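Local coordinates for protein beta-galactosidase (Marinomonas sp. ef1, PDB 6Y2K) that hydrolyses beta-galactosides, probably by releasing terminal beta-D-galactosyl residues, as a cold-active, hexameric family GH42 glycosidase, at residues A[2-12]-A[348-359]; A[330-339]-A[646-654]. All blocks are in the same frame, centred on the assembly; numbering follows the deposited sequence.

Contact 1. Residues A[2-12]-A[348-359]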
loop_
_atom_site.group_PDB
_atom_site.type_symbol
_atom_site.label_atom_id
_atom_site.label_comp_id
_atom_site.label_asym_id
_atom_site.label_seq_id
_atom_site.Cartn_x
_atom_site.Cartn_y
_atom_site.Cartn_z
ATOM N N LYS A 2 13.540 -41.471 -25.681
ATOM C CA LYS A 2 12.619 -42.590 -25.460
ATOM C C LYS A 2 11.753 -42.357 -24.229
ATOM O O LYS A 2 12.124 -41.592 -23.349
ATOM C CB LYS A 2 13.411 -43.876 -25.305
ATOM C CG LYS A 2 14.208 -44.227 -26.549
ATOM C CD LYS A 2 14.721 -45.649 -26.492
ATOM C CE LYS A 2 15.334 -46.065 -27.819
ATOM N NZ LYS A 2 16.641 -45.396 -28.063
ATOM N N LEU A 3 10.599 -43.021 -24.186
ATOM C CA LEU A 3 9.653 -42.887 -23.082
ATOM C C LEU A 3 9.609 -44.137 -22.207
ATOM O O LEU A 3 9.835 -45.258 -22.681
ATOM C CB LEU A 3 8.258 -42.586 -23.614
ATOM C CG LEU A 3 8.099 -41.288 -24.419
ATOM C CD1 LEU A 3 6.645 -41.146 -24.809
ATOM C CD2 LEU A 3 8.569 -40.056 -23.655
ATOM N N GLY A 4 9.301 -43.924 -20.929
ATOM C CA GLY A 4 9.226 -44.989 -19.941
ATOM C C GLY A 4 8.086 -44.787 -18.961
ATOM O O GLY A 4 7.428 -43.744 -18.962
ATOM N N VAL A 5 7.860 -45.780 -18.109
ATOM C CA VAL A 5 6.919 -45.628 -17.005
ATOM C C VAL A 5 7.334 -46.448 -15.782
ATOM O O VAL A 5 7.936 -47.511 -15.918
ATOM C CB VAL A 5 5.476 -45.960 -17.458
ATOM C CG1 VAL A 5 5.280 -47.454 -17.672
ATOM C CG2 VAL A 5 4.455 -45.408 -16.473
ATOM N N CYS A 6 7.021 -45.927 -14.593
ATOM C CA CYS A 6 7.187 -46.646 -13.335
ATOM C C CYS A 6 5.895 -47.411 -13.060
ATOM O O CYS A 6 4.809 -46.832 -13.101
ATOM C CB CYS A 6 7.487 -45.667 -12.197
ATOM S SG CYS A 6 8.971 -44.687 -12.487
ATOM N N TYR A 7 6.024 -48.710 -12.774
ATOM C CA TYR A 7 4.903 -49.659 -12.757
ATOM C C TYR A 7 4.956 -50.573 -11.528
ATOM O O TYR A 7 6.039 -50.941 -11.066
ATOM C CB TYR A 7 4.974 -50.495 -14.040
ATOM C CG TYR A 7 3.886 -51.530 -14.254
ATOM C CD1 TYR A 7 2.544 -51.232 -14.044
ATOM C CD2 TYR A 7 4.206 -52.805 -14.727
ATOM C CE1 TYR A 7 1.553 -52.189 -14.275
ATOM C CE2 TYR A 7 3.227 -53.761 -14.961
ATOM C CZ TYR A 7 1.906 -53.456 -14.738
ATOM O OH TYR A 7 0.945 -54.414 -14.974
ATOM N N TYR A 8 3.776 -50.920 -11.000
ATOM C CA TYR A 8 3.636 -51.767 -9.801
ATOM C C TYR A 8 2.679 -52.930 -10.078
ATOM O O TYR A 8 1.533 -52.912 -9.650
ATOM C CB TYR A 8 3.222 -50.904 -8.598
ATOM C CG TYR A 8 4.298 -49.861 -8.374
ATOM C CD1 TYR A 8 4.259 -48.640 -9.057
ATOM C CD2 TYR A 8 5.410 -50.144 -7.598
ATOM C CE1 TYR A 8 5.268 -47.709 -8.921
ATOM C CE2 TYR A 8 6.428 -49.215 -7.448
ATOM C CZ TYR A 8 6.345 -47.999 -8.117
ATOM O OH TYR A 8 7.339 -47.084 -7.992
ATOM N N PRO A 9 3.152 -53.958 -10.810
ATOM C CA PRO A 9 2.287 -55.119 -11.083
ATOM C C PRO A 9 1.759 -55.779 -9.800
ATOM O O PRO A 9 0.615 -56.242 -9.776
ATOM C CB PRO A 9 3.195 -56.067 -11.864
ATOM C CG PRO A 9 4.575 -55.653 -11.522
ATOM C CD PRO A 9 4.524 -54.175 -11.286
ATOM N N GLU A 10 2.567 -55.760 -8.738
ATOM C CA GLU A 10 2.140 -56.255 -7.426
ATOM C C GLU A 10 0.967 -55.489 -6.772
ATOM O O GLU A 10 0.386 -55.973 -5.786
ATOM C CB GLU A 10 3.345 -56.367 -6.459
ATOM C CG GLU A 10 3.838 -55.069 -5.815
ATOM C CD GLU A 10 4.861 -54.287 -6.623
ATOM O OE1 GLU A 10 4.922 -54.403 -7.882
ATOM O OE2 GLU A 10 5.607 -53.520 -5.971
ATOM N N HIS A 11 0.624 -54.304 -7.283
ATOM C CA HIS A 11 -0.560 -53.570 -6.810
ATOM C C HIS A 11 -1.861 -53.909 -7.533
ATOM O O HIS A 11 -2.924 -53.437 -7.113
ATOM C CB HIS A 11 -0.321 -52.065 -6.903
ATOM C CG HIS A 11 0.797 -51.578 -6.036
ATOM N ND1 HIS A 11 1.226 -50.272 -6.045
ATOM C CD2 HIS A 11 1.581 -52.225 -5.141
ATOM C CE1 HIS A 11 2.236 -50.136 -5.204
ATOM N NE2 HIS A 11 2.466 -51.306 -4.636
ATOM N N TRP A 12 -1.786 -54.693 -8.614
ATOM C CA TRP A 12 -2.938 -54.931 -9.503
ATOM C C TRP A 12 -3.162 -56.433 -9.715
ATOM O O TRP A 12 -2.201 -57.197 -9.728
ATOM C CB TRP A 12 -2.744 -54.235 -10.871
ATOM C CG TRP A 12 -2.329 -52.789 -10.736
ATOM C CD1 TRP A 12 -1.113 -52.261 -11.045
ATOM C CD2 TRP A 12 -3.111 -51.717 -10.202
ATOM N NE1 TRP A 12 -1.087 -50.918 -10.747
ATOM C CE2 TRP A 12 -2.297 -50.560 -10.215
ATOM C CE3 TRP A 12 -4.420 -51.617 -9.711
ATOM C CZ2 TRP A 12 -2.754 -49.313 -9.768
ATOM C CZ3 TRP A 12 -4.877 -50.368 -9.257
ATOM C CH2 TRP A 12 -4.045 -49.234 -9.303
ATOM N N LEU A 348 16.119 -41.044 -21.819
ATOM C CA LEU A 348 14.857 -41.645 -21.423
ATOM C C LEU A 348 14.126 -40.701 -20.477
ATOM O O LEU A 348 14.753 -40.154 -19.588
ATOM C CB LEU A 348 15.152 -42.954 -20.696
ATOM C CG LEU A 348 13.993 -43.703 -20.046
ATOM C CD1 LEU A 348 13.012 -44.148 -21.120
ATOM C CD2 LEU A 348 14.538 -44.883 -19.260
ATOM N N VAL A 349 12.820 -40.523 -20.679
ATOM C CA VAL A 349 11.944 -39.863 -19.709
ATOM C C VAL A 349 10.869 -40.856 -19.279
ATOM O O VAL A 349 10.042 -41.274 -20.098
ATOM C CB VAL A 349 11.292 -38.596 -20.302
ATOM C CG1 VAL A 349 10.195 -38.045 -19.392
ATOM C CG2 VAL A 349 12.364 -37.546 -20.558
ATOM N N SER A 350 10.890 -41.224 -18.001
ATOM C CA SER A 350 9.972 -42.209 -17.444
ATOM C C SER A 350 8.989 -41.533 -16.483
ATOM O O SER A 350 9.406 -40.800 -15.585
ATOM C CB SER A 350 10.772 -43.340 -16.764
ATOM O OG SER A 350 9.973 -44.131 -15.905
ATOM N N TYR A 351 7.698 -41.783 -16.679
ATOM C CA TYR A 351 6.667 -41.198 -15.831
ATOM C C TYR A 351 6.432 -42.043 -14.583
ATOM O O TYR A 351 6.956 -43.151 -14.465
ATOM C CB TYR A 351 5.361 -41.035 -16.610
ATOM C CG TYR A 351 5.511 -40.270 -17.905
ATOM C CD1 TYR A 351 5.590 -38.884 -17.910
ATOM C CD2 TYR A 351 5.573 -40.933 -19.123
ATOM C CE1 TYR A 351 5.727 -38.179 -19.091
ATOM C CE2 TYR A 351 5.710 -40.237 -20.309
ATOM C CZ TYR A 351 5.787 -38.861 -20.287
ATOM O OH TYR A 351 5.923 -38.165 -21.466
ATOM N N PHE A 352 5.640 -41.515 -13.657
ATOM C CA PHE A 352 5.334 -42.219 -12.417
ATOM C C PHE A 352 4.070 -41.665 -11.767
ATOM O O PHE A 352 3.999 -40.481 -11.437
ATOM C CB PHE A 352 6.510 -42.127 -11.444
ATOM C CG PHE A 352 6.167 -42.532 -10.039
ATOM C CD1 PHE A 352 5.394 -41.709 -9.236
ATOM C CD2 PHE A 352 6.618 -43.735 -9.521
ATOM C CE1 PHE A 352 5.077 -42.079 -7.944
ATOM C CE2 PHE A 352 6.304 -44.110 -8.228
ATOM C CZ PHE A 352 5.532 -43.281 -7.438
ATOM N N ARG A 353 3.077 -42.529 -11.585
ATOM C CA ARG A 353 3.194 -43.927 -11.986
ATOM C C ARG A 353 2.292 -44.237 -13.175
ATOM O O ARG A 353 1.661 -43.342 -13.739
ATOM C CB ARG A 353 2.854 -44.849 -10.814
ATOM C CG ARG A 353 1.905 -44.238 -9.797
ATOM C CD ARG A 353 1.853 -45.065 -8.522
ATOM N NE ARG A 353 1.276 -46.386 -8.751
ATOM C CZ ARG A 353 1.166 -47.325 -7.817
ATOM N NH1 ARG A 353 1.594 -47.090 -6.585
ATOM N NH2 ARG A 353 0.627 -48.499 -8.115
ATOM N N TRP A 354 2.235 -45.510 -13.553
ATOM C CA TRP A 354 1.410 -45.941 -14.675
ATOM C C TRP A 354 -0.073 -45.782 -14.361
ATOM O O TRP A 354 -0.842 -45.284 -15.184
ATOM C CB TRP A 354 1.719 -47.395 -15.039
ATOM C CG TRP A 354 0.656 -48.042 -15.873
ATOM C CD1 TRP A 354 -0.218 -49.014 -15.478
ATOM C CD2 TRP A 354 0.353 -47.765 -17.245
ATOM N NE1 TRP A 354 -1.044 -49.358 -16.520
ATOM C CE2 TRP A 354 -0.715 -48.606 -17.616
ATOM C CE3 TRP A 354 0.881 -46.886 -18.197
ATOM C CZ2 TRP A 354 -1.265 -48.595 -18.896
ATOM C CZ3 TRP A 354 0.333 -46.877 -19.467
ATOM C CH2 TRP A 354 -0.728 -47.726 -19.805
ATOM N N ARG A 355 -0.469 -46.209 -13.167
ATOM C CA ARG A 355 -1.866 -46.115 -12.741
ATOM C C ARG A 355 -1.920 -45.655 -11.289
ATOM O O ARG A 355 -1.267 -46.240 -10.429
ATOM C CB ARG A 355 -2.524 -47.484 -12.896
ATOM C CG ARG A 355 -4.005 -47.549 -12.557
ATOM C CD ARG A 355 -4.532 -48.951 -12.813
ATOM N NE ARG A 355 -5.879 -49.123 -12.284
ATOM C CZ ARG A 355 -6.561 -50.267 -12.291
ATOM N NH1 ARG A 355 -6.047 -51.375 -12.818
ATOM N NH2 ARG A 355 -7.780 -50.298 -11.758
ATOM N N GLN A 356 -2.695 -44.598 -11.031
ATOM C CA GLN A 356 -2.854 -44.027 -9.688
ATOM C C GLN A 356 -3.384 -45.092 -8.728
ATOM O O GLN A 356 -4.393 -45.731 -9.022
ATOM C CB GLN A 356 -3.812 -42.835 -9.750
ATOM C CG GLN A 356 -4.126 -42.162 -8.418
ATOM C CD GLN A 356 -5.072 -40.981 -8.559
ATOM O OE1 GLN A 356 -5.283 -40.443 -9.659
ATOM N NE2 GLN A 356 -5.640 -40.560 -7.434
ATOM N N ALA A 357 -2.707 -45.290 -7.596
ATOM C CA ALA A 357 -3.100 -46.344 -6.650
ATOM C C ALA A 357 -4.269 -45.869 -5.789
ATOM O O ALA A 357 -4.299 -44.708 -5.405
ATOM C CB ALA A 357 -1.920 -46.731 -5.776
ATOM N N PRO A 358 -5.239 -46.757 -5.480
ATOM C CA PRO A 358 -6.368 -46.336 -4.643
ATOM C C PRO A 358 -6.111 -46.446 -3.129
ATOM O O PRO A 358 -6.988 -46.072 -2.340
ATOM C CB PRO A 358 -7.475 -47.299 -5.071
ATOM C CG PRO A 358 -6.745 -48.558 -5.349
ATOM C CD PRO A 358 -5.424 -48.139 -5.964
ATOM N N PHE A 359 -4.932 -46.931 -2.735
ATOM C CA PHE A 359 -4.572 -47.147 -1.326
ATOM C C PHE A 359 -3.212 -46.525 -1.000
ATOM O O PHE A 359 -2.438 -46.188 -1.900
ATOM C CB PHE A 359 -4.545 -48.657 -0.985
ATOM C CG PHE A 359 -3.766 -49.489 -1.968
ATOM C CD1 PHE A 359 -2.377 -49.526 -1.932
ATOM C CD2 PHE A 359 -4.429 -50.202 -2.966
ATOM C CE1 PHE A 359 -1.661 -50.267 -2.854
ATOM C CE2 PHE A 359 -3.718 -50.955 -3.884
ATOM C CZ PHE A 359 -2.330 -50.982 -3.829
#
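Trp-12 and Arg-355 stack flat on each other: the guanidinium lies over the six-membered ring with the two planes 5° apart, and CD of Arg-355 sits 3.5 Å from that ring's centroid. CG of Arg-355 is anti to the backbone N (chi1 -177°) and the chain runs straight on to NE, which lays it along the indole, CD over the six-membered ring as a CH-pi contact and CZ off-centre as a cation-pi pair. A leucine in place of Trp-12 would take away the flat surface under the guanidinium, which would probably then be less firmly held in its plane, though Arg-355 NH2 keeps its bond to Pro-371 O.

Deeper in, Arg-353 NH2 donates to His-11 ND1 at 2.8 Å, near the guanidinium plane. CD1 of Tyr-8 lies 3.6 Å from CZ of Arg-353, over one face of that guanidinium. The imidazole receives the edge of Phe-359 on one face, the rings 73° apart, while Tyr-8 CB lies over the other. The hydroxyl of Tyr-8 reaches the edge of the Phe-352 ring, OH to CE2 3.2 Å, and is hydrogen-bonded to Glu-36.

Behind these loops strands 2-6 and 348-352 pair in parallel, with Gly-4 N bonded to Val-349 O (2.9 Å) and Tyr-351 N to Gly-4 O (3.0 Å). Gly-4 comes so near Ser-350 that a CB would collide with that of the serine. This pairing of first and last strands closes the eight-stranded TIM barrel; strand 29-34 continues the sheet beyond 2-6, and helix 333-343 packs against Leu-3, Val-349 and Tyr-351.

Contact 2. Residues A[330-339]-A[646-654]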
loop_
_atom_site.group_PDB
_atom_site.type_symbol
_atom_site.label_atom_id
_atom_site.label_comp_id
_atom_site.label_asym_id
_atom_site.label_seq_id
_atom_site.Cartn_x
_atom_site.Cartn_y
_atom_site.Cartn_z
ATOM N N ALA A 330 -0.678 -27.390 -16.032
ATOM C CA ALA A 330 -1.313 -26.757 -17.199
ATOM C C ALA A 330 -1.454 -27.802 -18.299
ATOM O O ALA A 330 -0.636 -28.723 -18.386
ATOM C CB ALA A 330 -0.480 -25.596 -17.721
ATOM N N ASP A 331 -2.484 -27.665 -19.124
ATOM C CA ASP A 331 -2.616 -28.521 -20.296
ATOM C C ASP A 331 -1.371 -28.316 -21.167
ATOM O O ASP A 331 -0.968 -27.182 -21.425
ATOM C CB ASP A 331 -3.917 -28.224 -21.061
ATOM C CG ASP A 331 -5.178 -28.767 -20.342
ATOM O OD1 ASP A 331 -5.093 -29.686 -19.474
ATOM O OD2 ASP A 331 -6.286 -28.286 -20.678
ATOM N N GLY A 332 -0.735 -29.424 -21.548
ATOM C CA GLY A 332 0.539 -29.416 -22.280
ATOM C C GLY A 332 1.816 -29.452 -21.433
ATOM O O GLY A 332 2.918 -29.633 -21.980
ATOM N N ALA A 333 1.691 -29.305 -20.110
ATOM C CA ALA A 333 2.872 -29.265 -19.235
ATOM C C ALA A 333 3.680 -30.568 -19.217
ATOM O O ALA A 333 4.898 -30.518 -19.128
ATOM C CB ALA A 333 2.504 -28.847 -17.815
ATOM N N VAL A 334 3.018 -31.722 -19.313
ATOM C CA VAL A 334 3.750 -32.997 -19.301
ATOM C C VAL A 334 4.594 -33.120 -20.587
ATOM O O VAL A 334 5.747 -33.551 -20.541
ATOM C CB VAL A 334 2.816 -34.216 -19.109
ATOM C CG1 VAL A 334 3.609 -35.522 -19.206
ATOM C CG2 VAL A 334 2.074 -34.114 -17.767
ATOM N N ARG A 335 4.007 -32.736 -21.723
ATOM C CA ARG A 335 4.756 -32.629 -22.987
ATOM C C ARG A 335 5.933 -31.663 -22.850
ATOM O O ARG A 335 7.044 -31.973 -23.281
ATOM C CB ARG A 335 3.830 -32.182 -24.120
ATOM C CG ARG A 335 4.531 -31.679 -25.373
ATOM C CD ARG A 335 3.541 -31.571 -26.520
ATOM N NE ARG A 335 4.184 -31.064 -27.730
ATOM C CZ ARG A 335 4.315 -29.777 -28.054
ATOM N NH1 ARG A 335 3.880 -28.803 -27.257
ATOM N NH2 ARG A 335 4.917 -29.460 -29.195
ATOM N N LEU A 336 5.666 -30.504 -22.245
ATOM C CA LEU A 336 6.679 -29.473 -22.023
ATOM C C LEU A 336 7.878 -30.049 -21.274
ATOM O O LEU A 336 9.015 -29.900 -21.714
ATOM C CB LEU A 336 6.077 -28.287 -21.245
ATOM C CG LEU A 336 6.786 -26.929 -21.202
ATOM C CD1 LEU A 336 5.975 -25.999 -20.318
ATOM C CD2 LEU A 336 8.216 -26.973 -20.696
ATOM N N TRP A 337 7.608 -30.703 -20.142
ATOM C CA TRP A 337 8.674 -31.241 -19.288
ATOM C C TRP A 337 9.455 -32.351 -19.970
ATOM O O TRP A 337 10.661 -32.489 -19.755
ATOM C CB TRP A 337 8.110 -31.760 -17.949
ATOM C CG TRP A 337 7.388 -30.734 -17.118
ATOM C CD1 TRP A 337 7.711 -29.412 -16.978
ATOM C CD2 TRP A 337 6.246 -30.960 -16.283
ATOM N NE1 TRP A 337 6.829 -28.794 -16.120
ATOM C CE2 TRP A 337 5.918 -29.720 -15.680
ATOM C CE3 TRP A 337 5.454 -32.089 -15.994
ATOM C CZ2 TRP A 337 4.836 -29.574 -14.797
ATOM C CZ3 TRP A 337 4.378 -31.944 -15.119
ATOM C CH2 TRP A 337 4.083 -30.690 -14.525
ATOM N N THR A 338 8.761 -33.145 -20.787
ATOM C CA THR A 338 9.385 -34.251 -21.515
ATOM C C THR A 338 10.372 -33.730 -22.558
ATOM O O THR A 338 11.536 -34.147 -22.561
ATOM C CB THR A 338 8.323 -35.173 -22.154
ATOM O OG1 THR A 338 7.391 -35.601 -21.153
ATOM C CG2 THR A 338 8.960 -36.417 -22.790
ATOM N N TRP A 339 9.920 -32.822 -23.432
ATOM C CA TRP A 339 10.825 -32.190 -24.409
ATOM C C TRP A 339 11.957 -31.443 -23.736
ATOM O O TRP A 339 13.080 -31.452 -24.227
ATOM C CB TRP A 339 10.088 -31.251 -25.364
ATOM C CG TRP A 339 9.512 -31.969 -26.525
ATOM C CD1 TRP A 339 8.198 -32.126 -26.823
ATOM C CD2 TRP A 339 10.244 -32.670 -27.529
ATOM N NE1 TRP A 339 8.057 -32.870 -27.973
ATOM C CE2 TRP A 339 9.302 -33.225 -28.422
ATOM C CE3 TRP A 339 11.605 -32.881 -27.766
ATOM C CZ2 TRP A 339 9.682 -33.973 -29.538
ATOM C CZ3 TRP A 339 11.983 -33.636 -28.881
ATOM C CH2 TRP A 339 11.024 -34.160 -29.755
ATOM N N GLY A 646 2.888 -20.894 -27.805
ATOM C CA GLY A 646 1.800 -20.827 -26.823
ATOM C C GLY A 646 2.257 -20.953 -25.377
ATOM O O GLY A 646 3.414 -21.283 -25.099
ATOM N N ALA A 647 1.348 -20.664 -24.452
ATOM C CA ALA A 647 1.576 -20.920 -23.031
ATOM C C ALA A 647 1.857 -22.410 -22.810
ATOM O O ALA A 647 1.146 -23.251 -23.363
ATOM C CB ALA A 647 0.358 -20.500 -22.218
ATOM N N ALA A 648 2.895 -22.724 -22.029
ATOM C CA ALA A 648 3.289 -24.118 -21.740
ATOM C C ALA A 648 3.534 -24.952 -23.020
ATOM O O ALA A 648 3.153 -26.117 -23.094
ATOM C CB ALA A 648 2.249 -24.792 -20.836
ATOM N N ASP A 649 4.193 -24.343 -24.002
ATOM C CA ASP A 649 4.342 -24.906 -25.343
ATOM C C ASP A 649 5.819 -25.078 -25.683
ATOM O O ASP A 649 6.702 -24.511 -25.019
ATOM C CB ASP A 649 3.645 -23.976 -26.353
ATOM C CG ASP A 649 3.383 -24.618 -27.717
ATOM O OD1 ASP A 649 3.419 -25.870 -27.839
ATOM O OD2 ASP A 649 3.148 -23.832 -28.679
ATOM N N VAL A 650 6.064 -25.877 -26.721
ATOM C CA VAL A 650 7.390 -26.247 -27.190
ATOM C C VAL A 650 7.445 -26.013 -28.699
ATOM O O VAL A 650 6.487 -26.327 -29.406
ATOM C CB VAL A 650 7.660 -27.756 -26.945
ATOM C CG1 VAL A 650 9.065 -28.145 -27.388
ATOM C CG2 VAL A 650 7.433 -28.123 -25.478
ATOM N N ALA A 651 8.556 -25.465 -29.183
ATOM C CA ALA A 651 8.852 -25.463 -30.617
ATOM C C ALA A 651 10.260 -26.000 -30.841
ATOM O O ALA A 651 11.153 -25.782 -30.016
ATOM C CB ALA A 651 8.704 -24.070 -31.206
ATOM N N ILE A 652 10.441 -26.704 -31.959
ATOM C CA ILE A 652 11.718 -27.323 -32.311
ATOM C C ILE A 652 12.086 -26.911 -33.742
ATOM O O ILE A 652 11.279 -27.067 -34.663
ATOM C CB ILE A 652 11.665 -28.864 -32.191
ATOM C CG1 ILE A 652 11.163 -29.256 -30.784
ATOM C CG2 ILE A 652 13.039 -29.467 -32.490
ATOM C CD1 ILE A 652 11.063 -30.736 -30.530
ATOM N N TRP A 653 13.300 -26.386 -33.893
ATOM C CA TRP A 653 13.819 -25.863 -35.151
ATOM C C TRP A 653 15.108 -26.607 -35.503
ATOM O O TRP A 653 15.808 -27.087 -34.610
ATOM C CB TRP A 653 14.159 -24.369 -35.016
ATOM C CG TRP A 653 13.008 -23.446 -34.678
ATOM C CD1 TRP A 653 12.323 -23.367 -33.488
ATOM C CD2 TRP A 653 12.448 -22.440 -35.527
ATOM N NE1 TRP A 653 11.353 -22.389 -33.563
ATOM C CE2 TRP A 653 11.407 -21.809 -34.804
ATOM C CE3 TRP A 653 12.715 -22.019 -36.839
ATOM C CZ2 TRP A 653 10.641 -20.774 -35.348
ATOM C CZ3 TRP A 653 11.951 -20.984 -37.384
ATOM C CH2 TRP A 653 10.923 -20.376 -36.634
ATOM N N LYS A 654 15.425 -26.675 -36.794
ATOM C CA LYS A 654 16.714 -27.194 -37.258
ATOM C C LYS A 654 17.502 -26.100 -37.971
ATOM O O LYS A 654 16.934 -25.319 -38.734
ATOM C CB LYS A 654 16.542 -28.421 -38.164
ATOM C CG LYS A 654 15.730 -28.219 -39.433
ATOM C CD LYS A 654 15.624 -29.530 -40.205
ATOM C CE LYS A 654 14.781 -29.383 -41.465
ATOM N NZ LYS A 654 14.502 -30.697 -42.117
HETATM O O HOH W 1 0.165 -26.362 -24.271
HETATM O O HOH W 2 3.300 -28.556 -24.541
#
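Arg-335 and Asp-649 make the charged link of this contact, a salt bridge in which NH1 of Arg-335 donates to OD1 of Asp-649 at 3.0 Å, near the guanidinium plane and at an N-H...O angle of 156°. The arginine chain is extended from CG to NE, carrying its charge from the helix to the strand, and NE forms a second salt bridge with Glu-388. OD2 of Asp-649 uses its anti lone pair for Gly-646 N, so both carboxylate oxygens are engaged and the turn 646-649 is tied to the bridge.

A water adds a second polar link: it accepts from Arg-335 NH1 and donates to Ala-648 O and to the carbonyl of Gly-332, the N-cap residue of helix 333-343, each at 2.8 Å.

The apolar contacts run along the helix. Val-650 spreads its two methyls, CG2 against Leu-336 CA and CG1 against Trp-339 CB (3.8 Å), while its CB lies over one face of the Arg-335 guanidinium. Farther on, CD1 of Ile-652 points onto the face of the Trp-339 indole in a CH-pi contact, 3.3 Å from the centroid of the six-membered ring.

Helix 333-343 of the barrel thus rests on strand 649-655 of the C-terminal antiparallel sheet, where Ala-648 and Asp-649 both face Asn-623 in a G1 beta bulge. Phe-620 and Phe-622 of strand 618-623 also touch Trp-339, and helix 377-395 packs against Arg-335, Thr-338 and Trp-339.

How the contacts relate
The centres of the two contacts lie about 22 Å apart, joined by helix 333-343 and the strand that follows it, 348-352. Their segments alternate along the chain, in the order 2-12, 330-339, 348-359 and 646-654. Contact 1 closes the barrel, and contact 2 fixes the helix between its seventh and eighth strands to the C-terminal sheet. The two touch directly where Tyr-351 OH and Thr-338 OG1 lie 3.0 Å apart, a probable hydrogen bond, and where Leu-3 and Val-349 pack on the Thr-338 methyl. The N-terminal strand 2-6 and the C-terminal strand 649-655 are therefore linked through the same helix.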